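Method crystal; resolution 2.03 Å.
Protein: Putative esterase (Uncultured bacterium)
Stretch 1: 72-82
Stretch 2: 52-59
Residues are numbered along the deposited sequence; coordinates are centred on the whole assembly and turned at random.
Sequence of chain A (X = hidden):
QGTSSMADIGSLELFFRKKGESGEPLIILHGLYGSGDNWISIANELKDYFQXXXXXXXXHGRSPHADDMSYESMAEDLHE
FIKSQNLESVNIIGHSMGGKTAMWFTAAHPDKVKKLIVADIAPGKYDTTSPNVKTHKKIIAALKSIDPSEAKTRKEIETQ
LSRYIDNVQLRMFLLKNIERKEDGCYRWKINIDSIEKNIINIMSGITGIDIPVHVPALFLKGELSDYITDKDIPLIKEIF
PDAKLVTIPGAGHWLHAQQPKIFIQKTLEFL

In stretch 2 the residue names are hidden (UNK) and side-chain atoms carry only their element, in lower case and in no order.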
ATOM      1  N   GLU A  72      -0.438  13.796  -0.810  1.00 50.29           N
ATOM      2  CA  GLU A  72      -0.953  14.722  -1.804  1.00 52.41           C
ATOM      3  C   GLU A  72      -0.391  14.335  -3.174  1.00 49.87           C
ATOM      4  O   GLU A  72      -1.123  14.280  -4.157  1.00 55.45           O
ATOM      5  CB  GLU A  72      -0.572  16.149  -1.408  1.00 63.12           C
ATOM      6  CG  GLU A  72      -0.928  17.200  -2.435  1.00 76.31           C
ATOM      7  CD  GLU A  72      -2.415  17.483  -2.539  1.00 87.56           C
ATOM      8  OE1 GLU A  72      -2.899  17.597  -3.682  1.00 87.79           O
ATOM      9  OE2 GLU A  72      -3.078  17.598  -1.478  1.00 92.52           O
ATOM     10  N   SER A  73       0.915  14.063  -3.222  1.00 51.83           N
ATOM     11  CA  SER A  73       1.605  13.832  -4.480  1.00 53.77           C
ATOM     12  C   SER A  73       1.240  12.450  -5.006  1.00 49.55           C
ATOM     13  O   SER A  73       1.007  12.305  -6.206  1.00 53.05           O
ATOM     14  CB  SER A  73       3.118  13.997  -4.357  1.00 48.10           C
ATOM     15  OG  SER A  73       3.689  12.988  -3.544  1.00 55.33           O
ATOM     16  N   MET A  74       1.192  11.466  -4.085  1.00 45.65           N
ATOM     17  CA  MET A  74       0.818  10.093  -4.408  1.00 46.26           C
ATOM     18  C   MET A  74      -0.619  10.045  -4.909  1.00 46.60           C
ATOM     19  O   MET A  74      -0.859   9.410  -5.914  1.00 49.96           O
ATOM     20  CB  MET A  74       1.072   9.144  -3.234  1.00 49.08           C
ATOM     21  CG  MET A  74       2.561   8.969  -3.002  1.00 46.05           C
ATOM     22  SD  MET A  74       3.219   7.638  -1.989  1.00 51.24           S
ATOM     23  CE  MET A  74       2.614   8.150  -0.386  1.00 46.15           C
ATOM     24  N   ALA A  75      -1.519  10.854  -4.309  1.00 47.23           N
ATOM     25  CA  ALA A  75      -2.907  11.004  -4.739  1.00 42.31           C
ATOM     26  C   ALA A  75      -2.974  11.557  -6.145  1.00 49.52           C
ATOM     27  O   ALA A  75      -3.855  11.175  -6.925  1.00 48.28           O
ATOM     28  CB  ALA A  75      -3.688  11.897  -3.804  1.00 45.98           C
ATOM     29  N   GLU A  76      -2.058  12.496  -6.440  1.00 49.68           N
ATOM     30  CA  GLU A  76      -2.030  13.132  -7.748  1.00 54.56           C
ATOM     31  C   GLU A  76      -1.569  12.147  -8.823  1.00 45.81           C
ATOM     32  O   GLU A  76      -2.107  12.158  -9.930  1.00 50.69           O
ATOM     33  CB  GLU A  76      -1.192  14.427  -7.761  1.00 58.42           C
ATOM     34  CG  GLU A  76      -1.641  15.374  -8.876  1.00 61.72           C
ATOM     35  CD  GLU A  76      -3.105  15.777  -8.743  1.00 69.21           C
ATOM     36  OE1 GLU A  76      -3.555  15.987  -7.585  1.00 71.98           O
ATOM     37  OE2 GLU A  76      -3.804  15.840  -9.778  1.00 68.17           O
ATOM     38  N   ASP A  77      -0.515  11.387  -8.504  1.00 45.39           N
ATOM     39  CA  ASP A  77      -0.050  10.254  -9.309  1.00 47.25           C
ATOM     40  C   ASP A  77      -1.207   9.331  -9.685  1.00 48.90           C
ATOM     41  O   ASP A  77      -1.386   9.019 -10.868  1.00 49.69           O
ATOM     42  CB  ASP A  77       1.015   9.439  -8.575  1.00 46.77           C
ATOM     43  CG  ASP A  77       2.314  10.197  -8.332  1.00 52.49           C
ATOM     44  OD1 ASP A  77       2.476  11.317  -8.905  1.00 52.18           O
ATOM     45  OD2 ASP A  77       3.160   9.659  -7.592  1.00 50.31           O
ATOM     46  N   LEU A  78      -2.013   8.972  -8.673  1.00 47.62           N
ATOM     47  CA  LEU A  78      -3.209   8.161  -8.848  1.00 46.27           C
ATOM     48  C   LEU A  78      -4.176   8.857  -9.790  1.00 47.97           C
ATOM     49  O   LEU A  78      -4.650   8.232 -10.747  1.00 45.44           O
ATOM     50  CB  LEU A  78      -3.861   7.836  -7.492  1.00 44.22           C
ATOM     51  CG  LEU A  78      -5.093   6.925  -7.566  1.00 47.56           C
ATOM     52  CD1 LEU A  78      -4.800   5.635  -8.356  1.00 40.29           C
ATOM     53  CD2 LEU A  78      -5.586   6.603  -6.159  1.00 42.97           C
ATOM     54  N   HIS A  79      -4.447  10.154  -9.526  1.00 49.12           N
ATOM     55  CA  HIS A  79      -5.408  10.926 -10.327  1.00 46.65           C
ATOM     56  C   HIS A  79      -4.991  11.003 -11.808  1.00 50.18           C
ATOM     57  O   HIS A  79      -5.801  10.810 -12.725  1.00 46.26           O
ATOM     58  CB  HIS A  79      -5.616  12.317  -9.711  1.00 51.32           C
ATOM     59  CG  HIS A  79      -6.596  13.166 -10.438  1.00 62.30           C
ATOM     60  ND1 HIS A  79      -6.570  14.537 -10.366  1.00 75.40           N
ATOM     61  CD2 HIS A  79      -7.642  12.852 -11.233  1.00 68.88           C
ATOM     62  CE1 HIS A  79      -7.548  15.033 -11.091  1.00 67.95           C
ATOM     63  NE2 HIS A  79      -8.220  14.024 -11.625  1.00 71.50           N
ATOM     64  N   GLU A  80      -3.696  11.262 -12.032  1.00 49.62           N
ATOM     65  CA  GLU A  80      -3.102  11.300 -13.364  1.00 56.56           C
ATOM     66  C   GLU A  80      -3.180   9.936 -14.066  1.00 55.30           C
ATOM     67  O   GLU A  80      -3.485   9.876 -15.255  1.00 51.28           O
ATOM     68  CB  GLU A  80      -1.630  11.738 -13.307  1.00 62.47           C
ATOM     69  CG  GLU A  80      -1.413  13.170 -12.834  1.00 70.91           C
ATOM     70  CD  GLU A  80      -2.244  14.236 -13.531  1.00 80.25           C
ATOM     71  OE1 GLU A  80      -2.648  15.211 -12.842  1.00 89.92           O
ATOM     72  OE2 GLU A  80      -2.482  14.097 -14.760  1.00 75.18           O
ATOM     73  N   PHE A  81      -2.876   8.852 -13.339  1.00 44.68           N
ATOM     74  CA  PHE A  81      -3.026   7.499 -13.865  1.00 47.31           C
ATOM     75  C   PHE A  81      -4.445   7.233 -14.372  1.00 44.84           C
ATOM     76  O   PHE A  81      -4.641   6.692 -15.470  1.00 48.22           O
ATOM     77  CB  PHE A  81      -2.521   6.439 -12.882  1.00 48.28           C
ATOM     78  CG  PHE A  81      -2.828   5.042 -13.343  1.00 49.72           C
ATOM     79  CD1 PHE A  81      -1.989   4.382 -14.222  1.00 49.56           C
ATOM     80  CD2 PHE A  81      -4.017   4.435 -12.983  1.00 46.97           C
ATOM     81  CE1 PHE A  81      -2.306   3.110 -14.676  1.00 59.78           C
ATOM     82  CE2 PHE A  81      -4.327   3.160 -13.432  1.00 56.25           C
ATOM     83  CZ  PHE A  81      -3.468   2.490 -14.272  1.00 51.67           C
ATOM     84  N   ILE A  82      -5.440   7.628 -13.571  1.00 48.41           N
ATOM     85  CA  ILE A  82      -6.835   7.418 -13.909  1.00 48.93           C
ATOM     86  C   ILE A  82      -7.203   8.227 -15.163  1.00 58.34           C
ATOM     87  O   ILE A  82      -7.923   7.728 -16.037  1.00 50.13           O
ATOM     88  CB  ILE A  82      -7.691   7.690 -12.645  1.00 48.72           C
ATOM     89  CG1 ILE A  82      -7.541   6.506 -11.666  1.00 46.49           C
ATOM     90  CG2 ILE A  82      -9.137   7.933 -13.006  1.00 45.73           C
ATOM     91  CD1 ILE A  82      -7.883   6.786 -10.224  1.00 39.10           C
ATOM     92  N   UNK A  52      -8.509  -5.299 -13.445  1.00 40.92           N
ATOM     93  CA  UNK A  52      -7.659  -4.992 -12.319  1.00 43.29           C
ATOM     94  C   UNK A  52      -6.361  -4.330 -12.790  1.00 53.30           C
ATOM     95  O   UNK A  52      -5.644  -4.885 -13.631  1.00 47.02           O
ATOM     96  c   UNK A  52      -7.349  -6.260 -11.509  1.00 46.95           C
ATOM     97  c   UNK A  52      -8.617  -7.047 -11.153  1.00 39.90           C
ATOM     98  c   UNK A  52      -6.543  -5.912 -10.265  1.00 42.05           C
ATOM     99  N   UNK A  53      -6.050  -3.171 -12.186  1.00 45.51           N
ATOM    100  CA  UNK A  53      -4.797  -2.451 -12.414  1.00 45.07           C
ATOM    101  C   UNK A  53      -3.898  -2.556 -11.183  1.00 43.92           C
ATOM    102  O   UNK A  53      -4.289  -2.149 -10.082  1.00 41.11           O
ATOM    103  o   UNK A  53      -7.827  -0.144 -17.579  1.00 49.19           O
ATOM    104  c   UNK A  53      -5.071  -0.984 -12.732  1.00 43.15           C
ATOM    105  c   UNK A  53      -7.146  -0.370 -16.424  1.00 48.44           C
ATOM    106  c   UNK A  53      -7.176  -0.872 -14.089  1.00 44.23           C
ATOM    107  c   UNK A  53      -7.852  -0.688 -15.277  1.00 44.11           C
ATOM    108  c   UNK A  53      -5.800  -0.763 -14.027  1.00 43.89           C
ATOM    109  c   UNK A  53      -5.766  -0.261 -16.393  1.00 42.56           C
ATOM    110  c   UNK A  53      -5.113  -0.460 -15.194  1.00 44.06           C
ATOM    111  N   UNK A  54      -2.746  -3.215 -11.361  1.00 37.22           N
ATOM    112  CA  UNK A  54      -1.757  -3.360 -10.302  1.00 43.01           C
ATOM    113  C   UNK A  54      -0.712  -2.274 -10.530  1.00 44.89           C
ATOM    114  O   UNK A  54       0.086  -2.358 -11.474  1.00 50.00           O
ATOM    115  c   UNK A  54      -2.747  -6.019  -8.985  1.00 42.18           C
ATOM    116  c   UNK A  54      -2.014  -5.965 -10.311  1.00 42.10           C
ATOM    117  c   UNK A  54      -1.104  -4.739 -10.374  1.00 44.64           C
ATOM    118  c   UNK A  54      -1.168  -7.205 -10.443  1.00 42.38           C
ATOM    119  N   UNK A  55      -0.790  -1.241  -9.686  1.00 47.69           N
ATOM    120  CA  UNK A  55      -0.013  -0.014  -9.821  1.00 49.13           C
ATOM    121  C   UNK A  55       1.182  -0.114  -8.878  1.00 51.85           C
ATOM    122  O   UNK A  55       1.059  -0.669  -7.775  1.00 50.89           O
ATOM    123  c   UNK A  55      -1.849   1.536 -10.663  1.00 46.50           C
ATOM    124  c   UNK A  55      -0.147   2.376  -8.993  1.00 68.49           C
ATOM    125  c   UNK A  55      -1.140   2.211 -11.749  1.00 55.56           C
ATOM    126  c   UNK A  55      -0.930   1.179  -9.489  1.00 54.34           C
ATOM    127  N   UNK A  56       2.358   0.317  -9.369  1.00 45.05           N
ATOM    128  CA  UNK A  56       3.545   0.528  -8.543  1.00 42.59           C
ATOM    129  C   UNK A  56       3.517   2.017  -8.186  1.00 41.64           C
ATOM    130  O   UNK A  56       3.365   2.852  -9.064  1.00 43.67           O
ATOM    131  o   UNK A  56       6.086  -1.659 -10.166  1.00 46.58           O
ATOM    132  c   UNK A  56       4.843   0.165  -9.280  1.00 42.21           C
ATOM    133  o   UNK A  56       4.376  -2.145  -8.961  1.00 50.41           O
ATOM    134  c   UNK A  56       5.109  -1.324  -9.502  1.00 44.51           C
ATOM    135  N   UNK A  57       3.503   2.353  -6.898  1.00 41.57           N
ATOM    136  CA  UNK A  57       3.457   3.769  -6.536  1.00 46.48           C
ATOM    137  C   UNK A  57       4.850   4.396  -6.640  1.00 47.73           C
ATOM    138  O   UNK A  57       5.838   3.657  -6.721  1.00 42.22           O
ATOM    139  c   UNK A  57       2.845   3.914  -5.150  1.00 49.17           C
ATOM    140  o   UNK A  57       0.322   4.757  -3.392  1.00 63.47           O
ATOM    141  n   UNK A  57       0.987   2.640  -2.994  1.00 58.28           N
ATOM    142  c   UNK A  57       0.813   3.691  -3.772  1.00 56.85           C
ATOM    143  c   UNK A  57       1.365   3.539  -5.152  1.00 51.63           C
ATOM    144  N   UNK A  58       4.914   5.748  -6.619  1.00 46.46           N
ATOM    145  CA  UNK A  58       6.200   6.451  -6.699  1.00 46.02           C
ATOM    146  C   UNK A  58       7.200   5.864  -5.699  1.00 51.86           C
ATOM    147  O   UNK A  58       6.817   5.457  -4.594  1.00 49.43           O
ATOM    148  c   UNK A  58       5.997   7.960  -6.552  1.00 52.28           C
ATOM    149  n   UNK A  58       4.560  12.318  -7.495  1.00 47.50           N
ATOM    150  c   UNK A  58       5.872   9.951  -5.033  1.00 47.42           C
ATOM    151  c   UNK A  58       5.661   8.450  -5.149  1.00 52.98           C
ATOM    152  n   UNK A  58       6.281  12.545  -6.001  1.00 58.49           N
ATOM    153  n   UNK A  58       5.102  10.592  -6.074  1.00 52.06           N
ATOM    154  c   UNK A  58       5.314  11.820  -6.529  1.00 54.54           C
ATOM    155  N   UNK A  59       8.460   5.718  -6.160  1.00 48.55           N
ATOM    156  CA  UNK A  59       9.611   5.235  -5.405  1.00 48.26           C
ATOM    157  C   UNK A  59       9.585   3.718  -5.191  1.00 51.31           C
ATOM    158  O   UNK A  59      10.410   3.183  -4.446  1.00 48.46           O
ATOM    159  o   UNK A  59      10.974   7.764  -5.323  1.00 50.25           O
ATOM    160  n   UNK A  59       9.865   8.328  -3.448  1.00 52.46           N
ATOM    161  c   UNK A  59       9.858   6.008  -4.102  1.00 50.55           C
ATOM    162  c   UNK A  59      10.288   7.444  -4.337  1.00 59.12           C
TER
HETATM  163  O   HOH W   1      -0.288   6.603  -6.029  1.00 47.32           O
HETATM  164  O   HOH W   2       2.494   7.177  -6.267  1.00 50.76           O

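Position 52 carries three side-chain carbons, one bearing the other two. This fork directly at CB, without a heteroatom, identifies Val52, which lies on the strand out of reach of the helix. At position 53 one carbon leads to a ring of six carbons that bears a single oxygen, and a ring carbon comes close to the Phe81 ring. A phenol makes this Tyr53; its CD2 lies 3.5 Å from Phe81 CZ, and the edge of Phe81 is directed toward the tyrosine face in an offset edge-to-face pair, with the planes at 74°.

Position 54 has four carbons forked at the second, so it is Leu54. Its CA-to-CB bond points away from the helix, as expected from the alternation of side chains along a strand. Position 55 also has four carbons, but the fork is at the first and one arm is two carbons long; the end of that arm sits over a face of the Phe81 ring. This is Ile55, whose CD1 is 3.3 Å from Phe81 CE1 and lies 13° off the ring normal, a CH-pi contact.

At position 56 two carbons end in two oxygens, a short carboxylate out of reach of stretch 1: Asp56. Position 57 has three carbons, the third carrying one oxygen and one nitrogen, and it approaches Met74. The terminal amide identifies Gln57. Its OE1 is 4.3 Å from Met74 SD, and water 1 bridges the two residues, donating to Gln57 OE1 at 3.3 Å and to Met74 O at 2.9 Å.

Position 58 extends through three carbons and a nitrogen to a carbon carrying two more nitrogens, a guanidinium that reaches Asp77: Arg58. Its NE donates to Asp77 OD2 at 2.6 Å and its NH2 to Asp77 OD1 at 2.7 Å, forming a two-pronged salt bridge. Ser73 OG lies over one guanidinium face, 3.6 Å from Arg58 CZ, while Arg58 CG packs 3.8 Å from Met74 CG. Position 59 has two carbons, the second bearing one oxygen and one nitrogen. It is Asn59, which makes no contact with the helix.

The contact therefore joins an apolar cluster to a charged clamp. Phe81 packs against Tyr53 and Ile55, whose side chains point toward the helix, whereas Arg58 grips Asp77 one helical turn earlier. Water 2 reinforces the clamp by accepting from Arg58 N at 2.8 Å and donating to Asp77 OD2 at 2.9 Å, so that both backbone and side chain of the arginine are tied to the same carboxylate.

Stretch 2 52-59: VYLIDQRN
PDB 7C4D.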